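Local atomic coordinates of Myo-inositol 2-dehydrogenase (Thermotoga maritima, PDB entry 3EZY), a protein that catalyses the NAD+-dependent oxidation of myo-inositol to scyllo-inosose and thus probably serves a pathway of myo-inositol degradation. Residues A[67-72]-A[90-95]; A[121-126]-A[279-284]; A[150-155]-A[237-242]. All blocks are in the same frame, centred on the assembly; numbering follows the deposited sequence.

Contact 1: residues A[67-72]-A[90-95]; sequences AVLVCS and HVFCEK
L69 and F92 meet on one face of two parallel strands. Methyl CD2 of L69 lies 3.6 Å from F92 CB, and the two side chains pass each other at a slant. In F92 the ring carbon CG stands anti to the backbone N (chi1 166°), which sets the ring beside the carbonyl carbon, so that the leucine methyl meets CB and, obliquely, the near side of the ring. A67 and H90 continue this face, with A67 CB 4.0 Å from H90 CB; the imidazole itself turns off, and its ND1 bonds to the backbone of I117. On the reverse face V70 spreads its two methyls over two neighbours. CG2 touches CG2 of V91 at 3.8 Å, while CG1 leans on C93 SG at a looser 4.3 Å. V91 CG2, anti to its own backbone N, is the methyl that meets V70.

Four backbone bonds tie the strands in parallel register: V68 N to H90 O, F92 N to V68 O, V70 N to F92 O, and a last one from E94 N to V70 O. Beyond that last rung C71 SG rests 4.0 Å from E94 CG. The glutamate chain then bends at chi2 (-51°), and OE1 reaches the edge of the F92 ring, in its plane, where H17 NE2 is its hydrogen-bond partner.

This is the beta-alpha-beta crossover 67-70, 77-86, 90-94 of the NAD-binding Rossmann fold. Helix 77-86 covers V68, V70 and C93, helix 277-298 packs on L69, H90 and F92 across the sheet, and strands 3-8 and 118-121 flank the pair.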
loop_
_atom_site.group_PDB
_atom_site.type_symbol
_atom_site.label_atom_id
_atom_site.label_comp_id
_atom_site.label_asym_id
_atom_site.label_seq_id
_atom_site.Cartn_x
_atom_site.Cartn_y
_atom_site.Cartn_z
ATOM N N ALA A 67 -11.933 -43.753 -3.320
ATOM C CA ALA A 67 -10.805 -43.024 -2.755
ATOM C C ALA A 67 -11.213 -42.558 -1.370
ATOM O O ALA A 67 -12.389 -42.384 -1.076
ATOM C CB ALA A 67 -10.435 -41.830 -3.672
ATOM N N VAL A 68 -10.241 -42.401 -0.492
ATOM C CA VAL A 68 -10.519 -42.134 0.901
ATOM C C VAL A 68 -9.738 -40.911 1.370
ATOM O O VAL A 68 -8.553 -40.766 1.042
ATOM C CB VAL A 68 -10.072 -43.344 1.748
ATOM C CG1 VAL A 68 -10.302 -43.092 3.217
ATOM C CG2 VAL A 68 -10.813 -44.613 1.315
ATOM N N LEU A 69 -10.389 -40.050 2.160
ATOM C CA LEU A 69 -9.693 -38.948 2.847
ATOM C C LEU A 69 -9.517 -39.310 4.308
ATOM O O LEU A 69 -10.498 -39.364 5.063
ATOM C CB LEU A 69 -10.475 -37.628 2.744
ATOM C CG LEU A 69 -11.016 -37.223 1.365
ATOM C CD1 LEU A 69 -11.593 -35.781 1.343
ATOM C CD2 LEU A 69 -9.986 -37.348 0.225
ATOM N N VAL A 70 -8.276 -39.579 4.715
ATOM C CA VAL A 70 -7.964 -39.888 6.116
ATOM C C VAL A 70 -7.734 -38.571 6.891
ATOM O O VAL A 70 -6.698 -37.902 6.714
ATOM C CB VAL A 70 -6.723 -40.824 6.235
ATOM C CG1 VAL A 70 -6.338 -41.039 7.677
ATOM C CG2 VAL A 70 -6.973 -42.172 5.480
ATOM N N CYS A 71 -8.688 -38.212 7.767
ATOM C CA CYS A 71 -8.642 -36.933 8.483
ATOM C C CYS A 71 -8.877 -37.172 9.954
ATOM O O CYS A 71 -9.435 -36.337 10.638
ATOM C CB CYS A 71 -9.744 -35.985 7.968
ATOM S SG CYS A 71 -9.802 -35.751 6.170
ATOM N N SER A 72 -8.470 -38.334 10.431
ATOM C CA SER A 72 -8.702 -38.713 11.815
ATOM C C SER A 72 -7.430 -38.358 12.578
ATOM O O SER A 72 -6.483 -37.816 12.006
ATOM C CB SER A 72 -8.926 -40.215 11.865
ATOM O OG SER A 72 -7.884 -40.824 11.106
ATOM N N HIS A 90 -7.297 -45.457 -3.481
ATOM C CA HIS A 90 -6.474 -44.241 -3.521
ATOM C C HIS A 90 -6.657 -43.426 -2.248
ATOM O O HIS A 90 -7.766 -43.346 -1.734
ATOM C CB HIS A 90 -6.869 -43.415 -4.726
ATOM C CG HIS A 90 -6.555 -44.089 -6.019
ATOM N ND1 HIS A 90 -5.272 -44.451 -6.373
ATOM C CD2 HIS A 90 -7.358 -44.484 -7.036
ATOM C CE1 HIS A 90 -5.298 -45.019 -7.567
ATOM N NE2 HIS A 90 -6.549 -45.050 -7.991
ATOM N N VAL A 91 -5.580 -42.863 -1.701
ATOM C CA VAL A 91 -5.683 -42.292 -0.361
ATOM C C VAL A 91 -5.076 -40.890 -0.234
ATOM O O VAL A 91 -3.938 -40.634 -0.693
ATOM C CB VAL A 91 -5.159 -43.283 0.781
ATOM C CG1 VAL A 91 -3.766 -43.769 0.523
ATOM C CG2 VAL A 91 -5.219 -42.621 2.162
ATOM N N PHE A 92 -5.860 -39.975 0.352
ATOM C CA PHE A 92 -5.370 -38.639 0.727
ATOM C C PHE A 92 -5.263 -38.653 2.237
ATOM O O PHE A 92 -6.197 -39.120 2.922
ATOM C CB PHE A 92 -6.363 -37.571 0.235
ATOM C CG PHE A 92 -6.158 -36.180 0.822
ATOM C CD1 PHE A 92 -5.504 -35.187 0.092
ATOM C CD2 PHE A 92 -6.636 -35.867 2.099
ATOM C CE1 PHE A 92 -5.305 -33.879 0.652
ATOM C CE2 PHE A 92 -6.475 -34.585 2.649
ATOM C CZ PHE A 92 -5.792 -33.588 1.924
ATOM N N CYS A 93 -4.123 -38.201 2.776
ATOM C CA CYS A 93 -3.929 -38.151 4.220
ATOM C C CYS A 93 -3.630 -36.723 4.687
ATOM O O CYS A 93 -2.652 -36.095 4.240
ATOM C CB CYS A 93 -2.769 -39.083 4.648
ATOM S SG CYS A 93 -2.611 -39.330 6.426
ATOM N N GLU A 94 -4.425 -36.241 5.636
ATOM C CA GLU A 94 -4.181 -34.934 6.221
ATOM C C GLU A 94 -2.784 -34.884 6.846
ATOM O O GLU A 94 -2.219 -35.932 7.258
ATOM C CB GLU A 94 -5.253 -34.600 7.296
ATOM C CG GLU A 94 -6.388 -33.692 6.768
ATOM C CD GLU A 94 -5.826 -32.448 6.053
ATOM O OE1 GLU A 94 -6.292 -32.100 4.946
ATOM O OE2 GLU A 94 -4.897 -31.819 6.603
ATOM N N LYS A 95 -2.226 -33.677 6.905
ATOM C CA LYS A 95 -1.022 -33.390 7.638
ATOM C C LYS A 95 -1.234 -33.722 9.108
ATOM O O LYS A 95 -2.325 -33.477 9.644
ATOM C CB LYS A 95 -0.697 -31.871 7.510
ATOM C CG LYS A 95 0.194 -31.301 8.660
ATOM C CD LYS A 95 -0.580 -30.881 9.919
ATOM C CE LYS A 95 0.281 -30.058 10.854
ATOM N NZ LYS A 95 -0.181 -30.108 12.281
#

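Contact 2: residues A[121-126]-A[279-284]; sequences GFNRRF and ERYRDS
S284 OG sits between two partners: N123 ND2 gives it a hydrogen bond of 3.1 Å, and OG passes its own proton back to Y281 O, one helical turn earlier, at 2.9 Å. The amide bond is nearly straight (170°) and the hydroxyl lies almost in the plane of the amide. N123 CG stands between the backbone N and the carbonyl carbon (chi1 62°), which swings the amide across to the helix. There ND2 also comes 3.6 Å from Y281 CD2, the amide standing steeply to the tyrosine ring. With its proton committed to the carbonyl, the serine oxygen is left to act as acceptor, consistent with the NH2 end of the N123 amide facing it.

R124 reaches out in an extended chain to the far end of Y281. Its guanidinium is turned only 14° from the ring plane, and NH2 lies 3.2 Å from the phenol OH of Y281, which is hydrogen-bonded to Q239 NE2. The opposite flank of the tyrosine is filled from its own helix, where R280 CG rides over the centre of one ring face. Closer to the serine, F126 contributes CB, 3.7 Å from S284 O.

The 3-10 turn 123-126, which follows the last strand of the Rossmann sheet and leads into helix 128-138, is thus fastened to helix 277-298, consistent with the junction between the Rossmann and C-terminal domains of the Gfo/Idh/MocA fold.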
loop_
_atom_site.group_PDB
_atom_site.type_symbol
_atom_site.label_atom_id
_atom_site.label_comp_id
_atom_site.label_asym_id
_atom_site.label_seq_id
_atom_site.Cartn_x
_atom_site.Cartn_y
_atom_site.Cartn_z
ATOM N N GLY A 121 -1.570 -34.066 2.628
ATOM C CA GLY A 121 -2.412 -32.884 2.695
ATOM C C GLY A 121 -1.672 -31.604 3.086
ATOM O O GLY A 121 -2.002 -31.003 4.125
ATOM N N PHE A 122 -0.685 -31.178 2.285
ATOM C CA PHE A 122 -0.082 -29.835 2.483
ATOM C C PHE A 122 -0.909 -28.790 1.737
ATOM O O PHE A 122 -0.623 -28.452 0.595
ATOM C CB PHE A 122 1.385 -29.830 2.076
ATOM C CG PHE A 122 2.268 -30.548 3.067
ATOM C CD1 PHE A 122 2.138 -30.299 4.440
ATOM C CD2 PHE A 122 3.228 -31.441 2.641
ATOM C CE1 PHE A 122 2.955 -30.936 5.350
ATOM C CE2 PHE A 122 4.087 -32.055 3.535
ATOM C CZ PHE A 122 3.929 -31.841 4.902
ATOM N N ASN A 123 -1.999 -28.356 2.358
ATOM C CA ASN A 123 -2.955 -27.485 1.675
ATOM C C ASN A 123 -2.409 -26.112 1.273
ATOM O O ASN A 123 -2.898 -25.508 0.343
ATOM C CB ASN A 123 -4.227 -27.278 2.535
ATOM C CG ASN A 123 -3.922 -26.599 3.865
ATOM O OD1 ASN A 123 -3.230 -27.172 4.707
ATOM N ND2 ASN A 123 -4.427 -25.374 4.062
ATOM N N ARG A 124 -1.424 -25.587 1.981
ATOM C CA ARG A 124 -0.951 -24.241 1.636
ATOM C C ARG A 124 -0.284 -24.194 0.261
ATOM O O ARG A 124 -0.115 -23.105 -0.273
ATOM C CB ARG A 124 -0.012 -23.648 2.709
ATOM C CG ARG A 124 -0.601 -23.739 4.132
ATOM C CD ARG A 124 0.210 -22.987 5.186
ATOM N NE ARG A 124 -0.338 -23.271 6.537
ATOM C CZ ARG A 124 0.346 -23.105 7.674
ATOM N NH1 ARG A 124 1.589 -22.616 7.631
ATOM N NH2 ARG A 124 -0.211 -23.405 8.854
ATOM N N ARG A 125 0.122 -25.335 -0.313
ATOM C CA ARG A 125 0.620 -25.258 -1.715
ATOM C C ARG A 125 -0.475 -24.784 -2.641
ATOM O O ARG A 125 -0.175 -24.437 -3.770
ATOM C CB ARG A 125 1.074 -26.595 -2.274
ATOM C CG ARG A 125 2.261 -27.195 -1.537
ATOM C CD ARG A 125 2.869 -28.300 -2.362
ATOM N NE ARG A 125 3.984 -28.954 -1.678
ATOM C CZ ARG A 125 4.834 -29.755 -2.308
ATOM N NH1 ARG A 125 4.620 -30.015 -3.577
ATOM N NH2 ARG A 125 5.869 -30.316 -1.663
ATOM N N PHE A 126 -1.751 -24.831 -2.187
ATOM C CA PHE A 126 -2.847 -24.521 -3.074
ATOM C C PHE A 126 -3.496 -23.212 -2.716
ATOM O O PHE A 126 -4.562 -22.926 -3.243
ATOM C CB PHE A 126 -3.897 -25.674 -3.099
ATOM C CG PHE A 126 -3.293 -27.015 -3.502
ATOM C CD1 PHE A 126 -3.191 -27.363 -4.842
ATOM C CD2 PHE A 126 -2.749 -27.871 -2.535
ATOM C CE1 PHE A 126 -2.603 -28.573 -5.231
ATOM C CE2 PHE A 126 -2.165 -29.093 -2.907
ATOM C CZ PHE A 126 -2.097 -29.440 -4.267
ATOM N N GLU A 279 -12.356 -18.870 7.101
ATOM C CA GLU A 279 -12.204 -17.782 6.133
ATOM C C GLU A 279 -10.781 -17.781 5.597
ATOM O O GLU A 279 -10.552 -17.469 4.447
ATOM C CB GLU A 279 -12.534 -16.417 6.752
ATOM C CG GLU A 279 -11.538 -15.973 7.805
ATOM C CD GLU A 279 -11.877 -14.589 8.415
ATOM O OE1 GLU A 279 -12.780 -13.907 7.900
ATOM O OE2 GLU A 279 -11.277 -14.190 9.426
ATOM N N ARG A 280 -9.823 -18.154 6.432
ATOM C CA ARG A 280 -8.418 -18.236 5.983
ATOM C C ARG A 280 -8.162 -19.378 4.976
ATOM O O ARG A 280 -7.487 -19.187 3.942
ATOM C CB ARG A 280 -7.449 -18.358 7.182
ATOM C CG ARG A 280 -5.984 -18.679 6.785
ATOM C CD ARG A 280 -5.374 -17.459 6.072
ATOM N NE ARG A 280 -4.014 -17.669 5.575
ATOM C CZ ARG A 280 -3.696 -18.340 4.461
ATOM N NH1 ARG A 280 -4.643 -18.934 3.731
ATOM N NH2 ARG A 280 -2.417 -18.462 4.091
ATOM N N TYR A 281 -8.669 -20.568 5.289
ATOM C CA TYR A 281 -8.155 -21.776 4.637
ATOM C C TYR A 281 -9.078 -22.467 3.654
ATOM O O TYR A 281 -8.665 -23.397 2.931
ATOM C CB TYR A 281 -7.745 -22.809 5.703
ATOM C CG TYR A 281 -6.441 -22.512 6.460
ATOM C CD1 TYR A 281 -6.435 -22.435 7.835
ATOM C CD2 TYR A 281 -5.222 -22.343 5.779
ATOM C CE1 TYR A 281 -5.265 -22.218 8.540
ATOM C CE2 TYR A 281 -4.044 -22.114 6.454
ATOM C CZ TYR A 281 -4.072 -22.067 7.846
ATOM O OH TYR A 281 -2.927 -21.829 8.547
ATOM N N ARG A 282 -10.340 -22.072 3.651
ATOM C CA ARG A 282 -11.332 -22.839 2.901
ATOM C C ARG A 282 -11.015 -22.994 1.413
ATOM O O ARG A 282 -11.173 -24.098 0.844
ATOM C CB ARG A 282 -12.724 -22.209 3.085
ATOM C CG ARG A 282 -13.727 -22.552 1.995
ATOM C CD ARG A 282 -14.438 -23.850 2.254
ATOM N NE ARG A 282 -15.483 -23.749 3.284
ATOM C CZ ARG A 282 -16.133 -24.803 3.807
ATOM N NH1 ARG A 282 -15.854 -26.045 3.408
ATOM N NH2 ARG A 282 -17.065 -24.621 4.740
ATOM N N ASP A 283 -10.577 -21.913 0.764
ATOM C CA ASP A 283 -10.280 -22.000 -0.666
ATOM C C ASP A 283 -9.079 -22.890 -0.965
ATOM O O ASP A 283 -9.078 -23.588 -1.976
ATOM C CB ASP A 283 -10.035 -20.633 -1.308
ATOM C CG ASP A 283 -9.796 -20.744 -2.807
ATOM O OD1 ASP A 283 -10.655 -21.357 -3.509
ATOM O OD2 ASP A 283 -8.734 -20.248 -3.296
ATOM N N SER A 284 -8.060 -22.870 -0.102
ATOM C CA SER A 284 -6.879 -23.748 -0.313
ATOM C C SER A 284 -7.275 -25.217 -0.140
ATOM O O SER A 284 -6.824 -26.077 -0.874
ATOM C CB SER A 284 -5.722 -23.391 0.643
ATOM O OG SER A 284 -5.999 -23.755 1.984
#

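Contact 3: residues A[150-155]-A[237-242]; sequences ITSRDP and YDQRIE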
loop_
_atom_site.group_PDB
_atom_site.type_symbol
_atom_site.label_atom_id
_atom_site.label_comp_id
_atom_site.label_asym_id
_atom_site.label_seq_id
_atom_site.Cartn_x
_atom_site.Cartn_y
_atom_site.Cartn_z
ATOM N N ILE A 150 10.148 -16.863 5.343
ATOM C CA ILE A 150 8.783 -17.246 5.644
ATOM C C ILE A 150 8.450 -16.867 7.071
ATOM O O ILE A 150 9.190 -17.166 8.014
ATOM C CB ILE A 150 8.560 -18.773 5.460
ATOM C CG1 ILE A 150 8.852 -19.194 4.009
ATOM C CG2 ILE A 150 7.146 -19.210 5.976
ATOM C CD1 ILE A 150 8.787 -20.711 3.777
ATOM N N THR A 151 7.325 -16.197 7.236
ATOM C CA THR A 151 6.812 -15.923 8.575
ATOM C C THR A 151 5.494 -16.626 8.626
ATOM O O THR A 151 4.687 -16.448 7.717
ATOM C CB THR A 151 6.589 -14.419 8.747
ATOM O OG1 THR A 151 7.862 -13.769 8.706
ATOM C CG2 THR A 151 5.838 -14.092 10.057
ATOM N N SER A 152 5.274 -17.447 9.646
ATOM C CA SER A 152 3.976 -18.103 9.834
ATOM C C SER A 152 3.609 -18.099 11.282
ATOM O O SER A 152 4.229 -18.811 12.095
ATOM C CB SER A 152 3.979 -19.545 9.334
ATOM O OG SER A 152 4.184 -19.555 7.924
ATOM N N ARG A 153 2.594 -17.296 11.592
ATOM C CA ARG A 153 2.086 -17.108 12.950
ATOM C C ARG A 153 0.566 -17.359 12.947
ATOM O O ARG A 153 -0.148 -16.933 12.007
ATOM C CB ARG A 153 2.399 -15.680 13.457
ATOM C CG ARG A 153 3.791 -15.180 13.129
ATOM C CD ARG A 153 4.073 -13.756 13.665
ATOM N NE ARG A 153 5.497 -13.447 13.511
ATOM C CZ ARG A 153 5.993 -12.307 13.060
ATOM N NH1 ARG A 153 5.190 -11.267 12.739
ATOM N NH2 ARG A 153 7.314 -12.207 12.938
ATOM N N ASP A 154 0.088 -18.040 13.990
ATOM C CA ASP A 154 -1.344 -18.348 14.208
ATOM C C ASP A 154 -1.925 -17.345 15.204
ATOM O O ASP A 154 -1.178 -16.780 16.001
ATOM C CB ASP A 154 -1.538 -19.757 14.798
ATOM C CG ASP A 154 -1.285 -20.878 13.798
ATOM O OD1 ASP A 154 -1.350 -20.661 12.559
ATOM O OD2 ASP A 154 -0.991 -22.005 14.254
ATOM N N PRO A 155 -3.247 -17.102 15.146
ATOM C CA PRO A 155 -3.843 -16.189 16.143
ATOM C C PRO A 155 -3.818 -16.758 17.568
ATOM O O PRO A 155 -3.703 -15.978 18.527
ATOM C CB PRO A 155 -5.301 -16.002 15.674
ATOM C CG PRO A 155 -5.482 -16.926 14.483
ATOM C CD PRO A 155 -4.113 -17.276 13.962
ATOM N N TYR A 237 -3.975 -14.381 11.503
ATOM C CA TYR A 237 -2.919 -15.094 10.777
ATOM C C TYR A 237 -1.906 -14.134 10.194
ATOM O O TYR A 237 -2.266 -13.064 9.697
ATOM C CB TYR A 237 -3.504 -15.905 9.653
ATOM C CG TYR A 237 -4.317 -17.066 10.155
ATOM C CD1 TYR A 237 -3.695 -18.273 10.498
ATOM C CD2 TYR A 237 -5.684 -16.958 10.313
ATOM C CE1 TYR A 237 -4.469 -19.369 10.994
ATOM C CE2 TYR A 237 -6.464 -18.076 10.769
ATOM C CZ TYR A 237 -5.828 -19.250 11.125
ATOM O OH TYR A 237 -6.561 -20.338 11.593
ATOM N N ASP A 238 -0.636 -14.522 10.246
ATOM C CA ASP A 238 0.410 -13.816 9.543
ATOM C C ASP A 238 1.221 -14.872 8.855
ATOM O O ASP A 238 2.048 -15.526 9.501
ATOM C CB ASP A 238 1.317 -13.058 10.513
ATOM C CG ASP A 238 2.195 -12.040 9.804
ATOM O OD1 ASP A 238 2.420 -12.173 8.582
ATOM O OD2 ASP A 238 2.682 -11.110 10.473
ATOM N N GLN A 239 1.013 -15.023 7.552
ATOM C CA GLN A 239 1.728 -15.992 6.798
ATOM C C GLN A 239 2.269 -15.336 5.523
ATOM O O GLN A 239 1.535 -15.151 4.546
ATOM C CB GLN A 239 0.788 -17.142 6.451
ATOM C CG GLN A 239 0.351 -17.890 7.702
ATOM C CD GLN A 239 -0.711 -18.916 7.439
ATOM O OE1 GLN A 239 -1.361 -18.898 6.412
ATOM N NE2 GLN A 239 -0.863 -19.842 8.350
ATOM N N ARG A 240 3.527 -14.901 5.572
ATOM C CA ARG A 240 4.101 -14.220 4.438
ATOM C C ARG A 240 5.207 -15.032 3.857
ATOM O O ARG A 240 5.870 -15.765 4.557
ATOM C CB ARG A 240 4.644 -12.842 4.843
ATOM C CG ARG A 240 3.528 -11.797 5.069
ATOM C CD ARG A 240 4.106 -10.550 5.660
ATOM N NE ARG A 240 4.281 -10.721 7.096
ATOM C CZ ARG A 240 5.311 -10.266 7.807
ATOM N NH1 ARG A 240 6.311 -9.672 7.206
ATOM N NH2 ARG A 240 5.367 -10.442 9.130
ATOM N N ILE A 241 5.438 -14.879 2.556
ATOM C CA ILE A 241 6.600 -15.519 1.938
ATOM C C ILE A 241 7.329 -14.482 1.094
ATOM O O ILE A 241 6.699 -13.716 0.364
ATOM C CB ILE A 241 6.183 -16.693 1.002
ATOM C CG1 ILE A 241 5.483 -17.786 1.824
ATOM C CG2 ILE A 241 7.449 -17.203 0.253
ATOM C CD1 ILE A 241 4.779 -18.954 0.977
ATOM N N GLU A 242 8.651 -14.429 1.218
ATOM C CA GLU A 242 9.434 -13.621 0.309
ATOM C C GLU A 242 10.591 -14.446 -0.263
ATOM O O GLU A 242 11.229 -15.253 0.444
ATOM C CB GLU A 242 9.959 -12.360 1.043
ATOM C CG GLU A 242 10.964 -11.611 0.250
ATOM C CD GLU A 242 11.720 -10.611 1.109
ATOM O OE1 GLU A 242 11.145 -10.172 2.141
ATOM O OE2 GLU A 242 12.865 -10.303 0.738
HETATM O O HOH W 1 3.885 -18.333 5.611
HETATM O O HOH W 2 0.403 -19.778 10.530
#
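P155 sets its CD over the face of the Y237 ring, 3.6 Å from the centroid and 10° off the normal, a CH-pi contact. An alanine in place of Y237 would probably leave the proline without this platform and open a gap beside Y281, whose ring meets the tyrosine edge-to-face.

Packing is close too on the face bearing T151, R153, D238 and R240. R240 grips the D238 carboxylate side-on, NE to OD1 at 2.8 Å and NH2 to OD2 at 3.1 Å. R153 NH1 joins D238 OD2 at a longer 3.4 Å, its guanidinium almost perpendicular to the carboxylate, while T151 CG2 covers one face of that guanidinium. Outside the strands, R153 NH2 has a salt bridge to D228, D238 OD2 bonds Y235 OH, and E242 of the second subunit adds salt bridges to both arginines.

On the other face the strands touch more loosely, with waters between side chains, though helices 128-138 and 174-185 cover it. I150 CG1 and I241 CG1 barely meet at 4.3 Å. S152 OG, hydrogen-bonded to D177, also takes a bond from one water; a second water bonds D154 OD1.

Backbone bonds pair T151 with R240 and R153 with D238 in both directions, joining neighbouring antiparallel strands of the mixed sheet in the C-terminal domain of the Gfo/Idh/MocA family, here with its charged face against another subunit.

In the fold
The three contacts run from the nucleotide-binding domain to the subunit interface. Contacts 1 and 2, centres 15 Å apart, touch directly: C93 O lies 2.8 Å from G121 N, a probable hydrogen bond between adjacent strands. Contact 3 is nested in the long chain excursion closed by contact 2, their centres 14 Å apart; they join through Q239, whose NE2 lies 2.9 Å from Y281 OH. Because contact 2 touches both, it links the Rossmann fold to the C-terminal sheet; contacts 1 and 3 stay about 8 Å apart at their nearest atoms. C71 of contact 1 touches the probable GxGxxG dinucleotide loop, and as in relatives NAD and substrate would probably lie in the cleft between the domains that contact 2 joins.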